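Local coordinates for protein exosome complex component Rrp41 (Archaeoglobus fulgidus, PDB 3M7N) that probably serves as the catalytic subunit of the archaeal exosome, degrading RNA 3'-to-5' and also able to synthesise heteromeric RNA tails, at residues E[108-114]-E[153-159]; E[146-150]-E[237-241]; E[158-162]-E[229-233]; E[163-169]-E[183-187]. The protein carries 1 engineered substitution. All blocks are in the same frame, centred on the assembly; numbering follows the deposited sequence.

Contact 1: E[108-114]-E[153-159]; sequences AFEAVIM and VPMKGMI
V112 and M155 meet at the tight heart of this contact, where V112 CG1 sits 3.6 Å from M155 CE. The same methyl presses on a backbone oxygen, with G157 O 3.5 Å from V112 CG1, while V112 CG2 turns to I159 CD1. Next to it lies the F109 ring: the M155 methyl reaches its edge near the ring plane, and I159 CG1 approaches the F109 ring atom CE2 at a slant, 3.6 Å away. M155 can touch both V112 and F109 because its chain bends at the last torsion (chi3 77°), which swings CE back between them. I113 CG1 closes this apolar patch against M155 CG and V153 CG2. Within the RNase PH fold, the contact joins the chain leaving helix 96-110 to the lead-in of strand 158-167, with a single bridge, I113 to M155, between the backbones. V112 O takes the K156 amide N at 2.9 Å; P154 O takes the M114 amide N at 3.0 Å. Packing is slacker toward the outside. M114 SD only rests across P154 CB at 4.0 Å, and both residues also pack on a neighbouring subunit. The extended K156 chain runs along the outer side of the contact to A111 O, which its NZ reaches in a weak 3.4 Å hydrogen bond, and a water bridges the same two groups.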
loop_
_atom_site.group_PDB
_atom_site.type_symbol
_atom_site.label_atom_id
_atom_site.label_comp_id
_atom_site.label_asym_id
_atom_site.label_seq_id
_atom_site.Cartn_x
_atom_site.Cartn_y
_atom_site.Cartn_z
ATOM N N ALA E 108 -14.702 -21.983 -1.519
ATOM C CA ALA E 108 -15.879 -22.769 -1.883
ATOM C C ALA E 108 -16.243 -22.566 -3.345
ATOM O O ALA E 108 -16.709 -23.487 -4.017
ATOM C CB ALA E 108 -17.081 -22.439 -0.967
ATOM N N PHE E 109 -16.033 -21.360 -3.856
ATOM C CA PHE E 109 -16.405 -21.102 -5.243
ATOM C C PHE E 109 -15.305 -21.442 -6.234
ATOM O O PHE E 109 -15.587 -21.757 -7.399
ATOM C CB PHE E 109 -16.929 -19.677 -5.413
ATOM C CG PHE E 109 -18.293 -19.473 -4.811
ATOM C CD1 PHE E 109 -18.441 -18.836 -3.593
ATOM C CD2 PHE E 109 -19.432 -19.969 -5.451
ATOM C CE1 PHE E 109 -19.713 -18.665 -3.028
ATOM C CE2 PHE E 109 -20.681 -19.796 -4.905
ATOM C CZ PHE E 109 -20.827 -19.144 -3.691
ATOM N N GLU E 110 -14.049 -21.390 -5.775
ATOM C CA GLU E 110 -12.925 -21.709 -6.656
ATOM C C GLU E 110 -13.095 -23.138 -7.095
ATOM O O GLU E 110 -12.729 -23.519 -8.199
ATOM C CB GLU E 110 -11.579 -21.538 -5.945
ATOM C CG GLU E 110 -11.239 -20.091 -5.637
ATOM C CD GLU E 110 -9.842 -19.915 -5.069
ATOM O OE1 GLU E 110 -9.489 -20.571 -4.052
ATOM O OE2 GLU E 110 -9.093 -19.103 -5.641
ATOM N N ALA E 111 -13.691 -23.914 -6.202
ATOM C CA ALA E 111 -13.948 -25.334 -6.426
ATOM C C ALA E 111 -15.039 -25.612 -7.476
ATOM O O ALA E 111 -15.269 -26.763 -7.840
ATOM C CB ALA E 111 -14.315 -25.998 -5.082
ATOM N N VAL E 112 -15.696 -24.567 -7.973
ATOM C CA VAL E 112 -16.919 -24.757 -8.732
ATOM C C VAL E 112 -17.087 -23.875 -9.985
ATOM O O VAL E 112 -17.643 -24.312 -10.990
ATOM C CB VAL E 112 -18.120 -24.621 -7.782
ATOM C CG1 VAL E 112 -19.343 -24.159 -8.514
ATOM C CG2 VAL E 112 -18.370 -25.951 -7.075
ATOM N N ILE E 113 -16.622 -22.636 -9.922
ATOM C CA ILE E 113 -16.636 -21.768 -11.093
ATOM C C ILE E 113 -15.679 -22.310 -12.144
ATOM O O ILE E 113 -14.562 -22.700 -11.826
ATOM C CB ILE E 113 -16.234 -20.312 -10.720
ATOM C CG1 ILE E 113 -17.362 -19.643 -9.927
ATOM C CG2 ILE E 113 -15.875 -19.521 -11.963
ATOM C CD1 ILE E 113 -16.933 -18.436 -9.099
ATOM N N MET E 114 -16.120 -22.364 -13.394
ATOM C CA MET E 114 -15.229 -22.775 -14.479
ATOM C C MET E 114 -14.281 -21.626 -14.858
ATOM O O MET E 114 -14.451 -20.959 -15.878
ATOM C CB MET E 114 -16.028 -23.271 -15.690
ATOM C CG MET E 114 -16.953 -24.440 -15.373
ATOM S SD MET E 114 -17.918 -24.961 -16.804
ATOM C CE MET E 114 -16.623 -25.557 -17.897
ATOM N N VAL E 153 -22.375 -16.845 -14.785
ATOM C CA VAL E 153 -21.022 -17.381 -14.846
ATOM C C VAL E 153 -21.039 -18.900 -14.706
ATOM O O VAL E 153 -21.590 -19.442 -13.750
ATOM C CB VAL E 153 -20.051 -16.684 -13.866
ATOM C CG1 VAL E 153 -20.725 -15.510 -13.201
ATOM C CG2 VAL E 153 -19.467 -17.654 -12.862
ATOM N N PRO E 154 -20.460 -19.587 -15.692
ATOM C CA PRO E 154 -20.483 -21.049 -15.796
ATOM C C PRO E 154 -19.955 -21.716 -14.529
ATOM O O PRO E 154 -18.913 -21.317 -14.000
ATOM C CB PRO E 154 -19.566 -21.327 -16.992
ATOM C CG PRO E 154 -19.657 -20.087 -17.821
ATOM C CD PRO E 154 -19.751 -18.961 -16.818
ATOM N N MET E 155 -20.683 -22.717 -14.047
ATOM C CA MET E 155 -20.352 -23.393 -12.792
ATOM C C MET E 155 -20.642 -24.886 -12.910
ATOM O O MET E 155 -21.481 -25.299 -13.720
ATOM C CB MET E 155 -21.163 -22.802 -11.629
ATOM C CG MET E 155 -20.599 -21.514 -11.035
ATOM S SD MET E 155 -21.789 -20.595 -10.015
ATOM C CE MET E 155 -21.830 -21.524 -8.487
ATOM N N LYS E 156 -19.937 -25.695 -12.118
ATOM C CA LYS E 156 -20.168 -27.135 -12.093
ATOM C C LYS E 156 -21.581 -27.422 -11.590
ATOM O O LYS E 156 -22.226 -28.364 -12.015
ATOM C CB LYS E 156 -19.160 -27.826 -11.174
ATOM C CG LYS E 156 -17.806 -28.083 -11.802
ATOM C CD LYS E 156 -16.796 -28.529 -10.748
ATOM C CE LYS E 156 -15.379 -28.577 -11.312
ATOM N NZ LYS E 156 -14.362 -28.978 -10.290
ATOM N N GLY E 157 -22.041 -26.596 -10.664
ATOM C CA GLY E 157 -23.361 -26.725 -10.106
ATOM C C GLY E 157 -23.533 -25.617 -9.091
ATOM O O GLY E 157 -22.794 -24.652 -9.094
ATOM N N MET E 158 -24.493 -25.765 -8.198
ATOM C CA MET E 158 -24.787 -24.719 -7.258
ATOM C C MET E 158 -24.140 -24.946 -5.901
ATOM O O MET E 158 -23.754 -26.057 -5.548
ATOM C CB MET E 158 -26.300 -24.578 -7.122
ATOM C CG MET E 158 -26.903 -23.716 -8.233
ATOM S SD MET E 158 -27.131 -22.081 -7.544
ATOM C CE MET E 158 -27.325 -22.592 -5.836
ATOM N N ILE E 159 -24.033 -23.874 -5.139
ATOM C CA ILE E 159 -23.445 -23.947 -3.835
ATOM C C ILE E 159 -24.567 -23.688 -2.850
ATOM O O ILE E 159 -25.290 -22.704 -2.968
ATOM C CB ILE E 159 -22.321 -22.887 -3.684
ATOM C CG1 ILE E 159 -21.064 -23.327 -4.440
ATOM C CG2 ILE E 159 -21.994 -22.657 -2.239
ATOM C CD1 ILE E 159 -20.422 -24.605 -3.895
HETATM O O HOH W 1 -13.231 -28.183 -7.913
#

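Contact 2: E[146-150]-E[237-241]; sequences VALVD and ILRRY
The D150 carboxylate and the R240 guanidinium stand almost perpendicular, their planes 82° apart, and the carboxylate comes at the arginine obliquely with one oxygen. D150 OD2 lies 3.3 Å from R240 NE, a salt bridge made through the inner nitrogen of the group, and the same oxygen also rests on the arginine's aliphatic part, 3.6 Å from R240 CG. The other oxygen is used elsewhere: D150 OD1 accepts a hydrogen bond from the S42 amide and a weak one from the S34 hydroxyl. With CG anti to the backbone N (chi1 -176°), D150 leans off its own helix toward the arginine. Beside this polar pair, I237 fills the space between the helices. I237 CD1 is 3.7 Å from V149 CG1 and also touches V146 O and V146 CG1, so the methyl lies over a turn of the facing helix rather than on one side chain. With only an alanine at I237, V149 and V146 would probably lose their apolar mate and a gap would open between the helices. These are helices 136-150 and 212-248, whose local axes here point the same way at 23° to each other, 10.9 Å apart; V149 and I237 also pack on a neighbouring subunit. A lone oxygen facing NE, with the planes crossed, implies attraction of charge more than a paired two-bond grip, and the arginine is likely to offset the negative charge of a buried aspartate whose firmer hydrogen bond goes to S42.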
loop_
_atom_site.group_PDB
_atom_site.type_symbol
_atom_site.label_atom_id
_atom_site.label_comp_id
_atom_site.label_asym_id
_atom_site.label_seq_id
_atom_site.Cartn_x
_atom_site.Cartn_y
_atom_site.Cartn_z
ATOM N N VAL E 146 -26.593 -17.678 -5.858
ATOM C CA VAL E 146 -27.711 -17.141 -6.633
ATOM C C VAL E 146 -27.202 -16.020 -7.541
ATOM O O VAL E 146 -27.450 -16.041 -8.754
ATOM C CB VAL E 146 -28.888 -16.652 -5.739
ATOM C CG1 VAL E 146 -29.902 -15.851 -6.561
ATOM C CG2 VAL E 146 -29.567 -17.823 -5.079
ATOM N N ALA E 147 -26.453 -15.076 -6.958
ATOM C CA ALA E 147 -25.886 -13.960 -7.730
ATOM C C ALA E 147 -24.997 -14.430 -8.882
ATOM O O ALA E 147 -25.050 -13.891 -9.994
ATOM C CB ALA E 147 -25.131 -12.978 -6.826
ATOM N N LEU E 148 -24.176 -15.439 -8.612
ATOM C CA LEU E 148 -23.326 -16.003 -9.652
ATOM C C LEU E 148 -24.174 -16.547 -10.792
ATOM O O LEU E 148 -23.877 -16.302 -11.968
ATOM C CB LEU E 148 -22.393 -17.077 -9.082
ATOM C CG LEU E 148 -21.206 -16.542 -8.252
ATOM C CD1 LEU E 148 -20.493 -17.643 -7.491
ATOM C CD2 LEU E 148 -20.215 -15.767 -9.125
ATOM N N VAL E 149 -25.249 -17.254 -10.458
ATOM C CA VAL E 149 -26.081 -17.827 -11.508
ATOM C C VAL E 149 -26.794 -16.730 -12.275
ATOM O O VAL E 149 -26.902 -16.788 -13.494
ATOM C CB VAL E 149 -27.101 -18.861 -10.963
ATOM C CG1 VAL E 149 -28.041 -19.307 -12.070
ATOM C CG2 VAL E 149 -26.370 -20.063 -10.382
ATOM N N ASP E 150 -27.251 -15.721 -11.541
ATOM C CA ASP E 150 -27.920 -14.565 -12.121
ATOM C C ASP E 150 -26.998 -13.853 -13.125
ATOM O O ASP E 150 -27.450 -13.361 -14.161
ATOM C CB ASP E 150 -28.378 -13.620 -11.004
ATOM C CG ASP E 150 -29.176 -12.417 -11.523
ATOM O OD1 ASP E 150 -28.994 -11.299 -10.990
ATOM O OD2 ASP E 150 -29.997 -12.582 -12.446
ATOM N N ILE E 237 -34.270 -18.411 -9.105
ATOM C CA ILE E 237 -33.674 -18.287 -10.430
ATOM C C ILE E 237 -34.709 -18.556 -11.530
ATOM O O ILE E 237 -34.672 -17.952 -12.604
ATOM C CB ILE E 237 -32.453 -19.226 -10.578
ATOM C CG1 ILE E 237 -31.272 -18.722 -9.725
ATOM C CG2 ILE E 237 -32.032 -19.344 -12.024
ATOM C CD1 ILE E 237 -30.608 -17.427 -10.275
ATOM N N LEU E 238 -35.642 -19.460 -11.256
ATOM C CA LEU E 238 -36.716 -19.739 -12.194
ATOM C C LEU E 238 -37.518 -18.440 -12.432
ATOM O O LEU E 238 -37.842 -18.076 -13.564
ATOM C CB LEU E 238 -37.596 -20.859 -11.632
ATOM C CG LEU E 238 -38.663 -21.573 -12.482
ATOM C CD1 LEU E 238 -39.969 -20.816 -12.450
ATOM C CD2 LEU E 238 -38.210 -21.809 -13.912
ATOM N N ARG E 239 -37.822 -17.740 -11.349
ATOM C CA ARG E 239 -38.555 -16.487 -11.437
ATOM C C ARG E 239 -37.818 -15.495 -12.330
ATOM O O ARG E 239 -38.412 -14.883 -13.214
ATOM C CB ARG E 239 -38.774 -15.910 -10.040
ATOM C CG ARG E 239 -40.174 -16.153 -9.511
ATOM C CD ARG E 239 -40.189 -16.468 -8.027
ATOM N NE ARG E 239 -39.329 -15.564 -7.277
ATOM C CZ ARG E 239 -38.770 -15.872 -6.113
ATOM N NH1 ARG E 239 -38.985 -17.066 -5.568
ATOM N NH2 ARG E 239 -37.994 -14.992 -5.499
ATOM N N ARG E 240 -36.518 -15.356 -12.091
ATOM C CA ARG E 240 -35.663 -14.504 -12.891
ATOM C C ARG E 240 -35.698 -14.935 -14.354
ATOM O O ARG E 240 -35.711 -14.106 -15.267
ATOM C CB ARG E 240 -34.231 -14.572 -12.361
ATOM C CG ARG E 240 -33.200 -13.937 -13.267
ATOM C CD ARG E 240 -33.542 -12.480 -13.526
ATOM N NE ARG E 240 -32.529 -11.848 -14.363
ATOM C CZ ARG E 240 -32.626 -10.613 -14.829
ATOM N NH1 ARG E 240 -31.663 -10.121 -15.580
ATOM N NH2 ARG E 240 -33.693 -9.874 -14.542
ATOM N N TYR E 241 -35.697 -16.242 -14.571
ATOM C CA TYR E 241 -35.803 -16.788 -15.916
ATOM C C TYR E 241 -37.090 -16.327 -16.598
ATOM O O TYR E 241 -37.086 -15.961 -17.768
ATOM C CB TYR E 241 -35.732 -18.301 -15.836
ATOM C CG TYR E 241 -35.979 -19.062 -17.112
ATOM C CD1 TYR E 241 -35.043 -19.079 -18.134
ATOM C CD2 TYR E 241 -37.134 -19.838 -17.264
ATOM C CE1 TYR E 241 -35.262 -19.818 -19.293
ATOM C CE2 TYR E 241 -37.361 -20.577 -18.416
ATOM C CZ TYR E 241 -36.423 -20.565 -19.426
ATOM O OH TYR E 241 -36.654 -21.308 -20.561
#

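Contact 3: E[158-162]-E[229-233]; sequences MITSV and IYEMQ
I229 reaches from its helix to three successive residues of the strand. I229 CB starts 3.8 Å from T160 CG2, and the branch methyl CG2 lies equally near that same threonine methyl. From CG1 the chain carries straight on (chi2 173°), which sends the tip along the strand instead of into T160. There I229 CD1 comes 3.4 Å from S161 O and 3.7 Å from V162 CG2, the methyl resting against both the carbonyl oxygen and the valine. The arrangement belongs to the C-terminal half of the RNase PH fold, in which the long helix 212-248 lies against a four-stranded antiparallel sheet; here the local axes of 229-233 and 158-162 are at 135° and 8.7 Å apart. The next residue, Y230, offers the edge of its ring. T160 OG1 lies there, near the ring plane and 3.7 Å from Y230 CB, and farther along the same ring M158 CB is 3.9 Å from Y230 CE1. Q233 follows on the next turn, its extended side chain pointing toward T160 and the end of M158. M158 also packs on S145 and V149 of helix 136-150, and a neighbouring subunit touches both M158 and Y230.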
loop_
_atom_site.group_PDB
_atom_site.type_symbol
_atom_site.label_atom_id
_atom_site.label_comp_id
_atom_site.label_asym_id
_atom_site.label_seq_id
_atom_site.Cartn_x
_atom_site.Cartn_y
_atom_site.Cartn_z
ATOM N N MET E 158 -24.493 -25.765 -8.198
ATOM C CA MET E 158 -24.787 -24.719 -7.258
ATOM C C MET E 158 -24.140 -24.946 -5.901
ATOM O O MET E 158 -23.754 -26.057 -5.548
ATOM C CB MET E 158 -26.300 -24.578 -7.122
ATOM C CG MET E 158 -26.903 -23.716 -8.233
ATOM S SD MET E 158 -27.131 -22.081 -7.544
ATOM C CE MET E 158 -27.325 -22.592 -5.836
ATOM N N ILE E 159 -24.033 -23.874 -5.139
ATOM C CA ILE E 159 -23.445 -23.947 -3.835
ATOM C C ILE E 159 -24.567 -23.688 -2.850
ATOM O O ILE E 159 -25.290 -22.704 -2.968
ATOM C CB ILE E 159 -22.321 -22.887 -3.684
ATOM C CG1 ILE E 159 -21.064 -23.327 -4.440
ATOM C CG2 ILE E 159 -21.994 -22.657 -2.239
ATOM C CD1 ILE E 159 -20.422 -24.605 -3.895
ATOM N N THR E 160 -24.726 -24.576 -1.883
ATOM C CA THR E 160 -25.814 -24.428 -0.943
ATOM C C THR E 160 -25.273 -24.657 0.458
ATOM O O THR E 160 -24.438 -25.535 0.690
ATOM C CB THR E 160 -26.990 -25.411 -1.275
ATOM O OG1 THR E 160 -27.354 -25.285 -2.659
ATOM C CG2 THR E 160 -28.205 -25.130 -0.385
ATOM N N SER E 161 -25.758 -23.888 1.408
ATOM C CA SER E 161 -25.063 -23.825 2.668
ATOM C C SER E 161 -26.013 -23.723 3.856
ATOM O O SER E 161 -26.990 -22.975 3.809
ATOM C CB SER E 161 -24.088 -22.627 2.621
ATOM O OG SER E 161 -23.486 -22.389 3.876
ATOM N N VAL E 162 -25.721 -24.487 4.907
ATOM C CA VAL E 162 -26.370 -24.340 6.203
ATOM C C VAL E 162 -25.421 -24.793 7.301
ATOM O O VAL E 162 -24.528 -25.599 7.062
ATOM C CB VAL E 162 -27.583 -25.303 6.387
ATOM C CG1 VAL E 162 -28.771 -24.573 6.999
ATOM C CG2 VAL E 162 -27.931 -26.005 5.114
ATOM N N ILE E 229 -33.132 -25.668 1.085
ATOM C CA ILE E 229 -32.672 -24.348 0.644
ATOM C C ILE E 229 -32.413 -24.336 -0.855
ATOM O O ILE E 229 -32.786 -23.394 -1.560
ATOM C CB ILE E 229 -31.385 -23.941 1.370
ATOM C CG1 ILE E 229 -31.625 -23.842 2.868
ATOM C CG2 ILE E 229 -30.824 -22.610 0.832
ATOM C CD1 ILE E 229 -30.361 -23.600 3.632
ATOM N N TYR E 230 -31.772 -25.387 -1.348
ATOM C CA TYR E 230 -31.435 -25.417 -2.758
ATOM C C TYR E 230 -32.653 -25.221 -3.668
ATOM O O TYR E 230 -32.587 -24.473 -4.651
ATOM C CB TYR E 230 -30.741 -26.709 -3.113
ATOM C CG TYR E 230 -30.698 -26.910 -4.591
ATOM C CD1 TYR E 230 -29.779 -26.219 -5.374
ATOM C CD2 TYR E 230 -31.596 -27.762 -5.217
ATOM C CE1 TYR E 230 -29.741 -26.383 -6.735
ATOM C CE2 TYR E 230 -31.571 -27.937 -6.574
ATOM C CZ TYR E 230 -30.637 -27.247 -7.334
ATOM O OH TYR E 230 -30.605 -27.415 -8.698
ATOM N N GLU E 231 -33.762 -25.900 -3.354
ATOM C CA GLU E 231 -34.980 -25.709 -4.131
ATOM C C GLU E 231 -35.445 -24.252 -4.076
ATOM O O GLU E 231 -35.974 -23.740 -5.056
ATOM C CB GLU E 231 -36.100 -26.681 -3.710
ATOM C CG GLU E 231 -35.937 -28.106 -4.307
ATOM C CD GLU E 231 -36.022 -28.160 -5.847
ATOM O OE1 GLU E 231 -36.879 -27.466 -6.452
ATOM O OE2 GLU E 231 -35.239 -28.926 -6.453
ATOM N N MET E 232 -35.231 -23.576 -2.949
ATOM C CA MET E 232 -35.555 -22.146 -2.895
ATOM C C MET E 232 -34.709 -21.328 -3.887
ATOM O O MET E 232 -35.213 -20.412 -4.547
ATOM C CB MET E 232 -35.434 -21.591 -1.476
ATOM C CG MET E 232 -36.244 -22.376 -0.456
ATOM S SD MET E 232 -36.100 -21.773 1.247
ATOM C CE MET E 232 -36.489 -23.270 2.157
ATOM N N GLN E 233 -33.437 -21.699 -4.006
ATOM C CA GLN E 233 -32.498 -21.011 -4.869
ATOM C C GLN E 233 -32.948 -21.224 -6.299
ATOM O O GLN E 233 -32.915 -20.310 -7.134
ATOM C CB GLN E 233 -31.067 -21.564 -4.684
ATOM C CG GLN E 233 -30.392 -21.238 -3.334
ATOM C CD GLN E 233 -29.034 -21.961 -3.155
ATOM O OE1 GLN E 233 -28.007 -21.331 -2.853
ATOM N NE2 GLN E 233 -29.028 -23.274 -3.368
#

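Contact 4: E[163-169]-E[183-187]; sequences AVGKADG and GEADM
This is an antiparallel strand pairing between V164 and its neighbours on strand 158-167 and M187 and its neighbours on strand 185-194, the two central strands of a four-stranded sheet. V164 and M187 form a hydrogen-bonded pair: V164 N gives to M187 O at 3.1 Å and M187 N to V164 O at 2.9 Å. G165 and D186 follow as a non-hydrogen-bonded pair, and beyond them K166 N bonds only weakly to A185 O. The sheet is that of the C-terminal half of the RNase PH fold; V164 and M187 turn their side chains to helix 212-248, while D186, on the other face, touches A163 CB through OD2 and packs on a phosphate of the bound RNA. At the far end E184 N meets K166 O at 2.7 Å. Glycine suits G183, since a CB there would strike K166 O. E184 then bends at chi2 (99°), bringing its carboxylate up to the turn after the strand, where E184 OE1 accepts G169 N at 2.8 Å on its syn side and OE2 takes a weak bond from D168 N. Replacing it by an alanine would probably leave the G169 amide without its acceptor and the turn freer to move. K166 runs across E184, K166 CG 3.7 Å from E184 OE1, but carries its NZ past to E214 and R209 O.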
loop_
_atom_site.group_PDB
_atom_site.type_symbol
_atom_site.label_atom_id
_atom_site.label_comp_id
_atom_site.label_asym_id
_atom_site.label_seq_id
_atom_site.Cartn_x
_atom_site.Cartn_y
_atom_site.Cartn_z
ATOM N N ALA E 163 -25.674 -24.338 8.519
ATOM C CA ALA E 163 -24.953 -24.826 9.681
ATOM C C ALA E 163 -25.843 -25.768 10.497
ATOM O O ALA E 163 -27.063 -25.659 10.486
ATOM C CB ALA E 163 -24.491 -23.660 10.563
ATOM N N VAL E 164 -25.219 -26.704 11.198
ATOM C CA VAL E 164 -25.925 -27.484 12.187
ATOM C C VAL E 164 -25.342 -27.061 13.511
ATOM O O VAL E 164 -24.119 -26.932 13.636
ATOM C CB VAL E 164 -25.713 -28.998 11.989
ATOM C CG1 VAL E 164 -26.073 -29.757 13.265
ATOM C CG2 VAL E 164 -26.525 -29.501 10.799
ATOM N N GLY E 165 -26.209 -26.817 14.486
ATOM C CA GLY E 165 -25.776 -26.488 15.828
ATOM C C GLY E 165 -25.971 -27.670 16.755
ATOM O O GLY E 165 -26.401 -28.744 16.349
ATOM N N LYS E 166 -25.632 -27.471 18.015
ATOM C CA LYS E 166 -25.878 -28.478 19.014
ATOM C C LYS E 166 -26.346 -27.760 20.266
ATOM O O LYS E 166 -25.648 -26.892 20.790
ATOM C CB LYS E 166 -24.628 -29.314 19.285
ATOM C CG LYS E 166 -24.845 -30.388 20.355
ATOM C CD LYS E 166 -23.626 -31.275 20.515
ATOM C CE LYS E 166 -23.521 -31.874 21.896
ATOM N NZ LYS E 166 -22.266 -32.673 21.969
ATOM N N ALA E 167 -27.542 -28.116 20.723
ATOM C CA ALA E 167 -28.179 -27.441 21.842
ATOM C C ALA E 167 -28.761 -28.452 22.826
ATOM O O ALA E 167 -29.457 -29.390 22.432
ATOM C CB ALA E 167 -29.253 -26.498 21.335
ATOM N N ASP E 168 -28.448 -28.268 24.108
ATOM C CA ASP E 168 -28.894 -29.192 25.150
ATOM C C ASP E 168 -28.628 -30.619 24.750
ATOM O O ASP E 168 -29.421 -31.503 25.049
ATOM C CB ASP E 168 -30.386 -29.050 25.406
ATOM C CG ASP E 168 -30.751 -27.706 25.997
ATOM O OD1 ASP E 168 -31.939 -27.337 25.900
ATOM O OD2 ASP E 168 -29.867 -27.023 26.559
ATOM N N GLY E 169 -27.525 -30.847 24.054
ATOM C CA GLY E 169 -27.139 -32.195 23.696
ATOM C C GLY E 169 -27.774 -32.639 22.398
ATOM O O GLY E 169 -27.504 -33.730 21.911
ATOM N N GLY E 183 -25.124 -22.671 22.960
ATOM C CA GLY E 183 -25.102 -24.075 22.579
ATOM C C GLY E 183 -23.752 -24.745 22.801
ATOM O O GLY E 183 -22.873 -24.200 23.464
ATOM N N GLU E 184 -23.577 -25.934 22.241
ATOM C CA GLU E 184 -22.369 -26.702 22.495
ATOM C C GLU E 184 -21.480 -26.804 21.258
ATOM O O GLU E 184 -20.313 -27.206 21.348
ATOM C CB GLU E 184 -22.727 -28.107 22.986
ATOM C CG GLU E 184 -23.262 -28.172 24.409
ATOM C CD GLU E 184 -24.778 -28.253 24.465
ATOM O OE1 GLU E 184 -25.365 -29.129 23.790
ATOM O OE2 GLU E 184 -25.390 -27.438 25.188
ATOM N N ALA E 185 -22.032 -26.455 20.101
ATOM C CA ALA E 185 -21.285 -26.591 18.867
ATOM C C ALA E 185 -21.938 -25.843 17.706
ATOM O O ALA E 185 -23.135 -25.612 17.704
ATOM C CB ALA E 185 -21.098 -28.060 18.532
ATOM N N ASP E 186 -21.137 -25.461 16.724
ATOM C CA ASP E 186 -21.642 -24.760 15.558
ATOM C C ASP E 186 -20.825 -25.198 14.347
ATOM O O ASP E 186 -19.588 -25.148 14.356
ATOM C CB ASP E 186 -21.557 -23.244 15.776
ATOM C CG ASP E 186 -22.137 -22.445 14.612
ATOM O OD1 ASP E 186 -21.639 -21.332 14.356
ATOM O OD2 ASP E 186 -23.071 -22.929 13.941
ATOM N N MET E 187 -21.513 -25.631 13.299
ATOM C CA MET E 187 -20.830 -26.281 12.196
ATOM C C MET E 187 -21.428 -25.955 10.824
ATOM O O MET E 187 -22.276 -26.684 10.302
ATOM C CB MET E 187 -20.802 -27.782 12.441
ATOM C CG MET E 187 -19.998 -28.570 11.427
ATOM S SD MET E 187 -19.941 -30.315 11.879
ATOM C CE MET E 187 -19.054 -30.975 10.470
#

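Strand 158-167 runs through contacts 1, 3 and 4: its lead-in is held by the loop after helix 96-110, its first half by helix 212-248, and its end by strand 185-194. Contact 2 ties that same long helix to helix 136-150, and V149 packing on the sulfur of M158 joins it to contacts 1 and 3. Contacts 1, 2 and 3 are buried. The first two combine apolar packing with polar links, backbone bonds in one and a salt bridge in the other, whereas contact 3 rests mainly on side-chain packing. Contact 4, partly exposed on the opposite side of the chain's centre from contacts 1 and 2, relies on backbone bonding, with a carboxylate also gripping the turn, and lies beside the RNA.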